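Local coordinates for protein D-alanyl-D-alanine carboxypeptidase (Streptococcus pneumoniae R6, PDB 1XP4) that probably removes the C-terminal D-alanine from peptidoglycan precursor peptides, acting as a serine-type carboxypeptidase in cell wall synthesis, at residues A[67-70]-A[71-74]. Numbering follows the deposited sequence.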
ATOM      1  N   ASP A  67      24.205  11.188   6.623  1.00 13.22           N
ATOM      2  CA  ASP A  67      25.338  11.446   5.733  1.00 12.37           C
ATOM      3  C   ASP A  67      25.061  10.840   4.368  1.00 11.39           C
ATOM      4  O   ASP A  67      24.331   9.862   4.240  1.00 10.77           O
ATOM      5  CB  ASP A  67      26.624  10.839   6.316  1.00 13.64           C
ATOM      6  CG  ASP A  67      27.795  10.865   5.339  1.00 15.20           C
ATOM      7  OD1 ASP A  67      28.296  11.961   5.004  1.00 16.36           O
ATOM      8  OD2 ASP A  67      28.218   9.774   4.907  1.00 18.14           O
ATOM      9  N   ILE A  68      25.662  11.424   3.345  1.00 12.39           N
ATOM     10  CA  ILE A  68      25.474  10.947   1.992  1.00 12.29           C
ATOM     11  C   ILE A  68      26.824  10.560   1.394  1.00 11.26           C
ATOM     12  O   ILE A  68      27.538  11.392   0.863  1.00 14.29           O
ATOM     13  CB  ILE A  68      24.732  12.035   1.196  1.00 10.00           C
ATOM     14  CG1 ILE A  68      23.323  12.150   1.785  1.00 11.36           C
ATOM     15  CG2 ILE A  68      24.669  11.694  -0.278  1.00 11.06           C
ATOM     16  CD1 ILE A  68      22.498  13.262   1.240  1.00 17.34           C
ATOM     17  N   SER A  69      27.159   9.277   1.500  1.00 12.58           N
ATOM     18  CA  SER A  69      28.439   8.750   1.019  1.00 15.03           C
ATOM     19  C   SER A  69      28.719   8.896  -0.470  1.00 14.03           C
ATOM     20  O   SER A  69      27.840   9.257  -1.252  1.00 12.64           O
ATOM     21  CB  SER A  69      28.591   7.274   1.416  1.00 13.38           C
ATOM     22  OG  SER A  69      27.578   6.477   0.837  1.00 11.29           O
ATOM     23  N   ASP A  70      29.962   8.601  -0.842  1.00 13.46           N
ATOM     24  CA  ASP A  70      30.420   8.700  -2.223  1.00 15.37           C
ATOM     25  C   ASP A  70      29.464   8.087  -3.253  1.00 16.12           C
ATOM     26  O   ASP A  70      29.044   8.756  -4.202  1.00 15.41           O
ATOM     27  CB  ASP A  70      31.794   8.044  -2.366  1.00 17.00           C
ATOM     28  CG  ASP A  70      32.826   8.618  -1.407  1.00 21.12           C
ATOM     29  OD1 ASP A  70      32.703   9.805  -1.018  1.00 17.67           O
ATOM     30  OD2 ASP A  70      33.775   7.872  -1.061  1.00 21.49           O
ATOM     31  N   TYR A  71      29.137   6.812  -3.066  1.00 15.82           N
ATOM     32  CA  TYR A  71      28.245   6.090  -3.965  1.00 15.65           C
ATOM     33  C   TYR A  71      26.927   6.821  -4.243  1.00 15.62           C
ATOM     34  O   TYR A  71      26.597   7.088  -5.397  1.00 15.28           O
ATOM     35  CB  TYR A  71      28.001   4.681  -3.402  1.00 17.31           C
ATOM     36  CG  TYR A  71      26.768   3.947  -3.900  1.00 19.48           C
ATOM     37  CD1 TYR A  71      26.415   3.946  -5.250  1.00 18.69           C
ATOM     38  CD2 TYR A  71      25.983   3.203  -3.014  1.00 21.04           C
ATOM     39  CE1 TYR A  71      25.308   3.221  -5.707  1.00 21.09           C
ATOM     40  CE2 TYR A  71      24.879   2.474  -3.456  1.00 21.49           C
ATOM     41  CZ  TYR A  71      24.543   2.486  -4.802  1.00 23.33           C
ATOM     42  OH  TYR A  71      23.441   1.770  -5.233  1.00 22.10           O
ATOM     43  N   PRO A  72      26.161   7.162  -3.193  1.00 13.63           N
ATOM     44  CA  PRO A  72      24.898   7.858  -3.442  1.00 11.74           C
ATOM     45  C   PRO A  72      25.134   9.275  -3.930  1.00 12.16           C
ATOM     46  O   PRO A  72      24.375   9.802  -4.732  1.00 12.11           O
ATOM     47  CB  PRO A  72      24.214   7.841  -2.077  1.00 10.09           C
ATOM     48  CG  PRO A  72      24.823   6.665  -1.399  1.00 13.75           C
ATOM     49  CD  PRO A  72      26.264   6.785  -1.776  1.00 13.67           C
ATOM     50  N   TYR A  73      26.194   9.897  -3.441  1.00 13.25           N
ATOM     51  CA  TYR A  73      26.479  11.263  -3.824  1.00 16.03           C
ATOM     52  C   TYR A  73      26.885  11.401  -5.283  1.00 18.95           C
ATOM     53  O   TYR A  73      26.393  12.283  -5.987  1.00 21.59           O
ATOM     54  CB  TYR A  73      27.560  11.840  -2.915  1.00 16.12           C
ATOM     55  CG  TYR A  73      28.051  13.198  -3.345  1.00 16.18           C
ATOM     56  CD1 TYR A  73      27.177  14.287  -3.439  1.00 15.17           C
ATOM     57  CD2 TYR A  73      29.386  13.391  -3.686  1.00 14.05           C
ATOM     58  CE1 TYR A  73      27.624  15.531  -3.867  1.00 15.97           C
ATOM     59  CE2 TYR A  73      29.846  14.627  -4.113  1.00 17.80           C
ATOM     60  CZ  TYR A  73      28.965  15.691  -4.205  1.00 18.33           C
ATOM     61  OH  TYR A  73      29.440  16.905  -4.648  1.00 20.92           O
ATOM     62  N   GLN A  74      27.783  10.538  -5.740  1.00 21.56           N
ATOM     63  CA  GLN A  74      28.231  10.600  -7.126  1.00 26.69           C
ATOM     64  C   GLN A  74      27.106  10.254  -8.074  1.00 25.82           C
ATOM     65  O   GLN A  74      26.998  10.816  -9.159  1.00 27.35           O
ATOM     66  CB  GLN A  74      29.387   9.633  -7.362  1.00 32.45           C
ATOM     67  CG  GLN A  74      30.747  10.146  -6.929  1.00 41.36           C
ATOM     68  CD  GLN A  74      31.618   9.035  -6.374  1.00 46.93           C
ATOM     69  OE1 GLN A  74      31.428   7.856  -6.700  1.00 50.86           O
ATOM     70  NE2 GLN A  74      32.584   9.403  -5.533  1.00 47.18           N
TER
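Ile68 meets Pro72 and Tyr73 on the buried side of this turn. Its CG2 is placed anti to the backbone N, which brings it to 3.9 Å from CB of Tyr73 and 4.3 Å from CB of Pro72; the Ile68 and Tyr73 side chains cross at about a right angle. Ile110 and Glu114 of helix 106-117 cover the Pro72 ring. Beside that ring sits Ser69, its OG near CD and CG of Pro72. Here the chain leaves strand 65-67 and enters the short helix 70-74 of the penicillin-binding catalytic domain; Ser69 occupies the N-cap position without a side-chain cap, its OG hydrogen-bonding to Glu114 instead, and proline stands in the first turn, where its missing N-H costs no helical bond. Two i to i+4 backbone bonds close the turn: Tyr73 N to Ser69 O, 2.8 Å, and the straighter Gln74 N to Asp70 O, 2.7 Å with an N-H...O angle of 170°. The Asp70 side chain starts away from the turn and its carboxylate forms a salt bridge with Arg89, while the Tyr73 hydroxyl is hydrogen-bonded to Glu87. Toward solvent, at Asp70 and Gln74, the packing thins: Gln74, bent at chi2 (145°), folds its amide back over the Asp70 carbonyl, bringing NE2 to 3.5 Å from Asp70 CB.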